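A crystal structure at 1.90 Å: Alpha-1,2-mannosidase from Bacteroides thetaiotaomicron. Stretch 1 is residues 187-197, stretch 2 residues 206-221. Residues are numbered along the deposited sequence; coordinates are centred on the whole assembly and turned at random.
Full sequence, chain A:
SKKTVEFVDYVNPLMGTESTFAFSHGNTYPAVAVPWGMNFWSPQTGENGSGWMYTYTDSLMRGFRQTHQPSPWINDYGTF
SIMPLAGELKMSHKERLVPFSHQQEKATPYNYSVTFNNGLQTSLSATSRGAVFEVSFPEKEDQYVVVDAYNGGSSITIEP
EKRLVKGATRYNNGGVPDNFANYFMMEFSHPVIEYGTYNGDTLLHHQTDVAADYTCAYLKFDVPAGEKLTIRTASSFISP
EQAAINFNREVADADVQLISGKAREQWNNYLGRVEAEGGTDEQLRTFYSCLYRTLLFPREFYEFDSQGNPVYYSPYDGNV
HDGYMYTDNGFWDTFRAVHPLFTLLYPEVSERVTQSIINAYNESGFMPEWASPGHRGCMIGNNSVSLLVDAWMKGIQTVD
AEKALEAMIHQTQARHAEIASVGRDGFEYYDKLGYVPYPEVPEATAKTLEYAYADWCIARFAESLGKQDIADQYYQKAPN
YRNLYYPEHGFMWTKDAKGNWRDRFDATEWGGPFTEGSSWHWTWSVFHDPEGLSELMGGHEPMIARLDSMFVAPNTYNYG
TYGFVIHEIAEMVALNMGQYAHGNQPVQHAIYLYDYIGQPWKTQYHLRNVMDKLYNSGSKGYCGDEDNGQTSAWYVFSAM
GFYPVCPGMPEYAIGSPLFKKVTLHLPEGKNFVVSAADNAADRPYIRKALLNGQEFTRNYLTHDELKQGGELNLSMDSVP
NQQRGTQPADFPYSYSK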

ATOM      1  N   GLU A 187     -14.969  45.933  29.477  1.00  9.35           N
ATOM      2  CA  GLU A 187     -15.010  46.647  30.727  1.00  9.50           C
ATOM      3  C   GLU A 187     -14.358  45.762  31.767  1.00  9.55           C
ATOM      4  O   GLU A 187     -14.512  44.547  31.700  1.00  8.87           O
ATOM      5  CB  GLU A 187     -16.467  46.909  31.095  1.00 10.36           C
ATOM      6  CG  GLU A 187     -16.640  47.639  32.420  1.00 11.52           C
ATOM      7  CD  GLU A 187     -18.083  47.659  32.873  1.00 14.92           C
ATOM      8  OE1 GLU A 187     -18.715  46.586  32.946  1.00 17.33           O
ATOM      9  OE2 GLU A 187     -18.588  48.750  33.150  1.00 16.89           O
ATOM     10  N   PHE A 188     -13.608  46.366  32.694  1.00  8.75           N
ATOM     11  CA  PHE A 188     -12.928  45.626  33.754  1.00  8.88           C
ATOM     12  C   PHE A 188     -13.575  45.985  35.090  1.00  8.90           C
ATOM     13  O   PHE A 188     -13.980  47.140  35.316  1.00  8.39           O
ATOM     14  CB  PHE A 188     -11.423  45.952  33.761  1.00  8.77           C
ATOM     15  CG  PHE A 188     -10.720  45.576  32.470  1.00 10.06           C
ATOM     16  CD1 PHE A 188     -10.065  44.361  32.351  1.00  9.11           C
ATOM     17  CD2 PHE A 188     -10.762  46.412  31.369  1.00 10.97           C
ATOM     18  CE1 PHE A 188      -9.436  43.996  31.159  1.00  9.12           C
ATOM     19  CE2 PHE A 188     -10.136  46.055  30.170  1.00 11.87           C
ATOM     20  CZ  PHE A 188      -9.469  44.851  30.069  1.00 11.07           C
ATOM     21  N   SER A 189     -13.661  45.009  35.982  1.00  9.02           N
ATOM     22  CA  SER A 189     -14.359  45.216  37.238  1.00  9.09           C
ATOM     23  C   SER A 189     -13.552  46.036  38.245  1.00  9.67           C
ATOM     24  O   SER A 189     -14.118  46.626  39.164  1.00  9.35           O
ATOM     25  CB  SER A 189     -14.725  43.857  37.851  1.00  9.49           C
ATOM     26  OG  SER A 189     -13.552  43.087  38.078  1.00  9.88           O
ATOM     27  N   HIS A 190     -12.237  46.067  38.084  1.00  9.73           N
ATOM     28  CA  HIS A 190     -11.365  46.674  39.088  1.00  9.84           C
ATOM     29  C   HIS A 190     -10.595  47.849  38.493  1.00 10.13           C
ATOM     30  O   HIS A 190     -10.423  47.922  37.275  1.00  9.77           O
ATOM     31  CB  HIS A 190     -10.402  45.618  39.637  1.00  9.44           C
ATOM     32  CG  HIS A 190     -11.027  44.702  40.643  1.00  9.21           C
ATOM     33  ND1 HIS A 190     -11.876  43.673  40.292  1.00  8.70           N
ATOM     34  CD2 HIS A 190     -10.917  44.655  41.995  1.00  9.54           C
ATOM     35  CE1 HIS A 190     -12.276  43.043  41.384  1.00 10.27           C
ATOM     36  NE2 HIS A 190     -11.703  43.617  42.430  1.00 10.44           N
ATOM     37  N   PRO A 191     -10.139  48.779  39.351  1.00 10.80           N
ATOM     38  CA  PRO A 191      -9.405  49.958  38.897  1.00 10.78           C
ATOM     39  C   PRO A 191      -8.166  49.609  38.091  1.00 11.00           C
ATOM     40  O   PRO A 191      -7.411  48.691  38.454  1.00 10.05           O
ATOM     41  CB  PRO A 191      -8.955  50.619  40.200  1.00 11.03           C
ATOM     42  CG  PRO A 191      -9.962  50.162  41.224  1.00 11.68           C
ATOM     43  CD  PRO A 191     -10.374  48.788  40.812  1.00 10.54           C
ATOM     44  N   VAL A 192      -7.961  50.367  37.022  1.00 10.66           N
ATOM     45  CA  VAL A 192      -6.800  50.236  36.171  1.00 11.10           C
ATOM     46  C   VAL A 192      -5.697  51.126  36.736  1.00 11.14           C
ATOM     47  O   VAL A 192      -5.762  52.342  36.620  1.00 11.26           O
ATOM     48  CB  VAL A 192      -7.142  50.672  34.736  1.00 11.16           C
ATOM     49  CG1 VAL A 192      -5.897  50.641  33.844  1.00 11.76           C
ATOM     50  CG2 VAL A 192      -8.252  49.783  34.159  1.00 11.41           C
ATOM     51  N   ILE A 193      -4.691  50.518  37.349  1.00 10.83           N
ATOM     52  CA  ILE A 193      -3.638  51.255  38.046  1.00 10.73           C
ATOM     53  C   ILE A 193      -2.605  51.840  37.091  1.00 10.83           C
ATOM     54  O   ILE A 193      -2.188  52.991  37.260  1.00  9.95           O
ATOM     55  CB  ILE A 193      -2.912  50.347  39.052  1.00 11.53           C
ATOM     56  CG1 ILE A 193      -3.935  49.669  39.961  1.00 12.62           C
ATOM     57  CG2 ILE A 193      -1.899  51.144  39.877  1.00 12.47           C
ATOM     58  CD1 ILE A 193      -4.928  50.615  40.591  1.00 14.18           C
ATOM     59  N   GLU A 194      -2.177  51.042  36.108  1.00  9.79           N
ATOM     60  CA  GLU A 194      -1.258  51.517  35.063  1.00  9.96           C
ATOM     61  C   GLU A 194      -1.725  50.953  33.712  1.00  9.34           C
ATOM     62  O   GLU A 194      -2.513  50.012  33.669  1.00  8.45           O
ATOM     63  CB  GLU A 194       0.202  51.115  35.365  1.00 10.50           C
ATOM     64  CG  GLU A 194       0.705  51.684  36.701  1.00 15.11           C
ATOM     65  CD  GLU A 194       2.070  51.152  37.132  1.00 19.94           C
ATOM     66  OE1 GLU A 194       2.860  50.733  36.267  1.00 21.87           O
ATOM     67  OE2 GLU A 194       2.351  51.153  38.350  1.00 23.72           O
ATOM     68  N   TYR A 195      -1.266  51.548  32.614  1.00  8.72           N
ATOM     69  CA  TYR A 195      -1.772  51.172  31.302  1.00  9.12           C
ATOM     70  C   TYR A 195      -0.807  51.710  30.257  1.00  8.83           C
ATOM     71  O   TYR A 195       0.044  52.562  30.544  1.00  8.72           O
ATOM     72  CB  TYR A 195      -3.166  51.769  31.088  1.00  9.06           C
ATOM     73  CG  TYR A 195      -3.231  53.180  31.655  1.00 10.69           C
ATOM     74  CD1 TYR A 195      -2.852  54.271  30.889  1.00 12.06           C
ATOM     75  CD2 TYR A 195      -3.609  53.399  32.981  1.00 12.46           C
ATOM     76  CE1 TYR A 195      -2.873  55.561  31.420  1.00 13.53           C
ATOM     77  CE2 TYR A 195      -3.629  54.676  33.527  1.00 13.91           C
ATOM     78  CZ  TYR A 195      -3.263  55.753  32.738  1.00 15.14           C
ATOM     79  OH  TYR A 195      -3.276  57.025  33.269  1.00 16.45           O
ATOM     80  N   GLY A 196      -0.919  51.200  29.041  1.00  9.28           N
ATOM     81  CA  GLY A 196      -0.071  51.675  27.957  1.00  9.18           C
ATOM     82  C   GLY A 196      -0.437  51.016  26.647  1.00  9.77           C
ATOM     83  O   GLY A 196      -1.264  50.093  26.598  1.00  9.84           O
ATOM     84  N   THR A 197       0.179  51.482  25.569  1.00  9.75           N
ATOM     85  CA  THR A 197      -0.123  50.938  24.265  1.00 10.24           C
ATOM     86  C   THR A 197       1.149  50.451  23.610  1.00 10.38           C
ATOM     87  O   THR A 197       2.248  50.774  24.052  1.00 11.16           O
ATOM     88  CB  THR A 197      -0.805  51.981  23.361  1.00 10.47           C
ATOM     89  OG1 THR A 197      -0.030  53.188  23.364  1.00 10.66           O
ATOM     90  CG2 THR A 197      -2.207  52.285  23.865  1.00 10.20           C
TER
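Stretch 2 (206-221) HQTDVAADYTCAYLKF

Stretch 2 lies along stretch 1 mainly as an antiparallel β-strand partner. Its first residues, His 206 to Thr 208, are irregular, Asp 209 to Ala 212 form a short strand, and a turn through Asp 213 and Tyr 214 leads into a second strand, which includes Leu 219 and Lys 220. This second strand pairs with the one at Glu 194 to Thr 197; their N-to-C directions differ by 173° and their axes approach to 4.6 Å. The contact between the stretches buries 996 Å², summed over both sides.

The register sets Gly 196 opposite Tyr 218 as a hydrogen-bonded pair, in which both polar groups of each backbone are used: Gly 196 N donates to Tyr 218 O (3.1 Å) and Tyr 218 N to Gly 196 O (2.9 Å). On either side of it, Tyr 195 faces Leu 219 and Thr 197 faces Ala 217 in non-hydrogen-bonded pairs, with CA to CA distances of 4.4 and 4.2 Å. Further along, Lys 220 N donates to Glu 194 O (2.8 Å), while Lys 220 O accepts from Ile 193 N (2.9 Å) rather than from Glu 194. Tyr 195 O, turned from this ladder, accepts from His 206 N (2.8 Å), so the start of stretch 2 is also tied to the strand. Gln 207 O is less well served: it is buried without a hydrogen-bonding partner, though Gly 196 CA makes a CA-H...O contact with it (3.5 Å).

Water completes several side-chain links. Water 1 donates to Glu 194 OE1 (2.7 Å) and lies 2.9 Å from Tyr 218 OH; water 2 donates to Glu 194 OE2 (2.7 Å) and accepts from Lys 220 NZ (3.0 Å). The carboxylate thus reaches both residues through solvent. Water 3 joins Tyr 195 O (3.0 Å) to Tyr 218 OH (2.8 Å), and water 4 bridges Thr 197 OG1 (2.7 Å) and Asp 209 O (2.6 Å).

The Tyr 218 ring lies with one face over the backbone at Gly 196 N and Tyr 195 C. A CB on Gly 196 would come within 2.6 Å of Tyr 218 CE2, so the absent side chain makes room for the ring. On the other face of the sheet, Thr 197 CB packs 3.6 Å from Val 210 CB. From the strand pair, the side chain of Leu 219 reaches back to the residues before Glu 194: its CD2 lies 3.6 Å from Val 192 CG2 and 3.7 Å from Phe 188 CE2. Phe 188 CD1 meets Phe 221 CZ at 3.3 Å, the two rings inclined at 37°.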

ATOM      1  N   HIS A 206       1.470  54.894  29.756  1.00 13.51           N
ATOM      2  CA  HIS A 206       0.554  56.032  29.969  1.00 13.38           C
ATOM      3  C   HIS A 206      -0.217  56.455  28.722  1.00 13.16           C
ATOM      4  O   HIS A 206      -1.160  57.232  28.813  1.00 12.55           O
ATOM      5  CB  HIS A 206       1.284  57.265  30.538  1.00 13.67           C
ATOM      6  CG  HIS A 206       1.856  57.051  31.900  1.00 15.51           C
ATOM      7  ND1 HIS A 206       3.166  56.676  32.101  1.00 17.27           N
ATOM      8  CD2 HIS A 206       1.300  57.153  33.132  1.00 17.81           C
ATOM      9  CE1 HIS A 206       3.397  56.560  33.396  1.00 17.30           C
ATOM     10  NE2 HIS A 206       2.281  56.847  34.044  1.00 18.83           N
ATOM     11  N   GLN A 207       0.172  55.958  27.553  1.00 12.81           N
ATOM     12  CA  GLN A 207      -0.580  56.317  26.359  1.00 13.41           C
ATOM     13  C   GLN A 207      -1.876  55.516  26.299  1.00 12.99           C
ATOM     14  O   GLN A 207      -1.914  54.357  26.714  1.00 12.91           O
ATOM     15  CB  GLN A 207       0.243  56.084  25.108  1.00 13.85           C
ATOM     16  CG  GLN A 207       1.429  56.994  25.045  1.00 18.97           C
ATOM     17  CD  GLN A 207       1.762  57.390  23.630  1.00 22.71           C
ATOM     18  OE1 GLN A 207       2.920  57.681  23.306  1.00 26.20           O
ATOM     19  NE2 GLN A 207       0.750  57.414  22.773  1.00 23.99           N
ATOM     20  N   THR A 208      -2.932  56.131  25.784  1.00 12.18           N
ATOM     21  CA  THR A 208      -4.241  55.513  25.833  1.00 12.38           C
ATOM     22  C   THR A 208      -4.879  55.400  24.440  1.00 13.21           C
ATOM     23  O   THR A 208      -6.012  54.919  24.307  1.00 13.62           O
ATOM     24  CB  THR A 208      -5.185  56.323  26.745  1.00 12.75           C
ATOM     25  OG1 THR A 208      -5.161  57.689  26.323  1.00 11.89           O
ATOM     26  CG2 THR A 208      -4.725  56.277  28.193  1.00 11.64           C
ATOM     27  N   ASP A 209      -4.179  55.851  23.401  1.00 11.85           N
ATOM     28  CA  ASP A 209      -4.775  55.809  22.077  1.00 12.31           C
ATOM     29  C   ASP A 209      -3.701  55.383  21.090  1.00 11.40           C
ATOM     30  O   ASP A 209      -2.648  56.013  21.023  1.00 11.13           O
ATOM     31  CB  ASP A 209      -5.323  57.191  21.711  1.00 13.17           C
ATOM     32  CG  ASP A 209      -6.186  57.160  20.479  1.00 16.45           C
ATOM     33  OD1 ASP A 209      -7.019  56.238  20.338  1.00 21.27           O
ATOM     34  OD2 ASP A 209      -6.042  58.068  19.644  1.00 21.27           O
ATOM     35  N   VAL A 210      -3.935  54.292  20.366  1.00  9.83           N
ATOM     36  CA  VAL A 210      -2.938  53.799  19.425  1.00  9.04           C
ATOM     37  C   VAL A 210      -3.619  53.340  18.135  1.00  8.68           C
ATOM     38  O   VAL A 210      -4.748  52.849  18.160  1.00  8.19           O
ATOM     39  CB  VAL A 210      -2.054  52.669  20.056  1.00  9.83           C
ATOM     40  CG1 VAL A 210      -2.894  51.441  20.400  1.00  8.32           C
ATOM     41  CG2 VAL A 210      -0.895  52.295  19.122  1.00 10.25           C
ATOM     42  N   ALA A 211      -2.959  53.553  17.001  1.00  8.04           N
ATOM     43  CA  ALA A 211      -3.427  53.003  15.726  1.00  7.83           C
ATOM     44  C   ALA A 211      -2.187  52.737  14.906  1.00  8.26           C
ATOM     45  O   ALA A 211      -1.313  53.603  14.778  1.00  8.73           O
ATOM     46  CB  ALA A 211      -4.357  53.990  14.997  1.00  7.50           C
ATOM     47  N   ALA A 212      -2.092  51.530  14.372  1.00  8.10           N
ATOM     48  CA  ALA A 212      -0.968  51.131  13.530  1.00  8.55           C
ATOM     49  C   ALA A 212      -1.348  49.843  12.834  1.00  8.30           C
ATOM     50  O   ALA A 212      -2.468  49.353  12.990  1.00  8.46           O
ATOM     51  CB  ALA A 212       0.275  50.909  14.377  1.00  8.47           C
ATOM     52  N   ASP A 213      -0.415  49.290  12.073  1.00  8.36           N
ATOM     53  CA  ASP A 213      -0.625  47.971  11.487  1.00  8.47           C
ATOM     54  C   ASP A 213      -1.020  46.963  12.578  1.00  8.62           C
ATOM     55  O   ASP A 213      -2.061  46.296  12.486  1.00  8.23           O
ATOM     56  CB  ASP A 213       0.653  47.525  10.776  1.00  9.16           C
ATOM     57  CG  ASP A 213       0.584  46.083  10.269  1.00 10.02           C
ATOM     58  OD1 ASP A 213      -0.462  45.670   9.706  1.00  9.15           O
ATOM     59  OD2 ASP A 213       1.604  45.380  10.423  1.00 10.42           O
ATOM     60  N   TYR A 214      -0.176  46.864  13.603  1.00  8.14           N
ATOM     61  CA  TYR A 214      -0.376  45.930  14.715  1.00  7.94           C
ATOM     62  C   TYR A 214      -0.444  46.767  15.990  1.00  7.55           C
ATOM     63  O   TYR A 214       0.455  47.576  16.240  1.00  7.32           O
ATOM     64  CB  TYR A 214       0.815  44.962  14.788  1.00  7.60           C
ATOM     65  CG  TYR A 214       0.756  43.922  15.904  1.00  8.67           C
ATOM     66  CD1 TYR A 214      -0.450  43.328  16.286  1.00  7.15           C
ATOM     67  CD2 TYR A 214       1.917  43.512  16.550  1.00  8.88           C
ATOM     68  CE1 TYR A 214      -0.485  42.359  17.324  1.00  8.40           C
ATOM     69  CE2 TYR A 214       1.893  42.562  17.554  1.00  9.24           C
ATOM     70  CZ  TYR A 214       0.694  41.980  17.935  1.00  9.46           C
ATOM     71  OH  TYR A 214       0.710  41.038  18.953  1.00  9.66           O
ATOM     72  N   THR A 215      -1.488  46.583  16.800  1.00  7.75           N
ATOM     73  CA  THR A 215      -1.595  47.298  18.072  1.00  6.99           C
ATOM     74  C   THR A 215      -1.985  46.366  19.213  1.00  7.94           C
ATOM     75  O   THR A 215      -2.747  45.415  19.010  1.00  7.89           O
ATOM     76  CB  THR A 215      -2.645  48.439  18.032  1.00  8.02           C
ATOM     77  OG1 THR A 215      -3.957  47.919  17.753  1.00  7.88           O
ATOM     78  CG2 THR A 215      -2.287  49.485  16.968  1.00  5.86           C
ATOM     79  N   CYS A 216      -1.457  46.664  20.400  1.00  8.02           N
ATOM     80  CA  CYS A 216      -1.850  46.024  21.644  1.00  8.62           C
ATOM     81  C   CYS A 216      -1.952  47.089  22.736  1.00  8.73           C
ATOM     82  O   CYS A 216      -1.472  48.229  22.583  1.00  8.57           O
ATOM     83  CB  CYS A 216      -0.817  44.958  22.062  1.00  8.77           C
ATOM     84  SG  CYS A 216      -0.534  43.615  20.828  1.00 10.26           S
ATOM     85  N   ALA A 217      -2.577  46.725  23.847  1.00  7.99           N
ATOM     86  CA  ALA A 217      -2.658  47.636  24.987  1.00  7.92           C
ATOM     87  C   ALA A 217      -2.539  46.780  26.210  1.00  8.45           C
ATOM     88  O   ALA A 217      -2.918  45.596  26.182  1.00  8.00           O
ATOM     89  CB  ALA A 217      -3.981  48.373  25.001  1.00  8.18           C
ATOM     90  N   TYR A 218      -2.005  47.352  27.275  1.00  8.70           N
ATOM     91  CA  TYR A 218      -1.988  46.634  28.544  1.00  9.15           C
ATOM     92  C   TYR A 218      -2.662  47.447  29.624  1.00  9.21           C
ATOM     93  O   TYR A 218      -2.681  48.673  29.579  1.00  9.22           O
ATOM     94  CB  TYR A 218      -0.558  46.250  28.965  1.00  8.49           C
ATOM     95  CG  TYR A 218       0.212  47.351  29.661  1.00 10.45           C
ATOM     96  CD1 TYR A 218       0.056  47.573  31.037  1.00 10.43           C
ATOM     97  CD2 TYR A 218       1.088  48.169  28.955  1.00 10.94           C
ATOM     98  CE1 TYR A 218       0.762  48.568  31.681  1.00 12.73           C
ATOM     99  CE2 TYR A 218       1.789  49.181  29.600  1.00 12.68           C
ATOM    100  CZ  TYR A 218       1.622  49.360  30.962  1.00 12.82           C
ATOM    101  OH  TYR A 218       2.311  50.353  31.610  1.00 16.48           O
ATOM    102  N   LEU A 219      -3.214  46.729  30.593  1.00  9.21           N
ATOM    103  CA  LEU A 219      -3.812  47.290  31.774  1.00  9.89           C
ATOM    104  C   LEU A 219      -3.207  46.534  32.937  1.00  9.44           C
ATOM    105  O   LEU A 219      -3.043  45.317  32.855  1.00  8.30           O
ATOM    106  CB  LEU A 219      -5.320  47.044  31.754  1.00 10.55           C
ATOM    107  CG  LEU A 219      -6.008  47.733  30.576  1.00 13.20           C
ATOM    108  CD1 LEU A 219      -6.205  46.735  29.435  1.00 14.75           C
ATOM    109  CD2 LEU A 219      -7.321  48.303  31.031  1.00 16.80           C
ATOM    110  N   LYS A 220      -2.841  47.260  33.995  1.00  8.96           N
ATOM    111  CA  LYS A 220      -2.286  46.652  35.194  1.00  9.24           C
ATOM    112  C   LYS A 220      -3.266  46.837  36.354  1.00  8.96           C
ATOM    113  O   LYS A 220      -3.848  47.918  36.507  1.00  9.45           O
ATOM    114  CB  LYS A 220      -0.942  47.311  35.524  1.00  9.75           C
ATOM    115  CG  LYS A 220      -0.169  46.666  36.666  1.00 10.07           C
ATOM    116  CD  LYS A 220       1.161  47.416  36.843  1.00 13.15           C
ATOM    117  CE  LYS A 220       2.197  46.591  37.582  1.00 15.12           C
ATOM    118  NZ  LYS A 220       1.816  46.385  39.006  1.00 18.07           N
ATOM    119  N   PHE A 221      -3.447  45.798  37.173  1.00  8.89           N
ATOM    120  CA  PHE A 221      -4.438  45.839  38.249  1.00  8.50           C
ATOM    121  C   PHE A 221      -3.835  45.645  39.633  1.00  9.22           C
ATOM    122  O   PHE A 221      -2.648  45.368  39.775  1.00  9.01           O
ATOM    123  CB  PHE A 221      -5.552  44.802  38.007  1.00  8.27           C
ATOM    124  CG  PHE A 221      -6.264  44.999  36.701  1.00  7.71           C
ATOM    125  CD1 PHE A 221      -7.336  45.874  36.608  1.00  7.67           C
ATOM    126  CD2 PHE A 221      -5.814  44.361  35.553  1.00  7.72           C
ATOM    127  CE1 PHE A 221      -7.975  46.077  35.390  1.00  9.32           C
ATOM    128  CE2 PHE A 221      -6.436  44.558  34.339  1.00  6.94           C
ATOM    129  CZ  PHE A 221      -7.518  45.408  34.245  1.00  7.12           C
TER
HETATM  130  O   HOH W   1       3.232  49.228  34.069  1.00 20.82           O
HETATM  131  O   HOH W   2       1.626  49.193  40.050  1.00 33.50           O
HETATM  132  O   HOH W   3       2.140  52.935  32.645  1.00 24.54           O
HETATM  133  O   HOH W   4      -0.240  55.289  21.651  1.00 21.35           O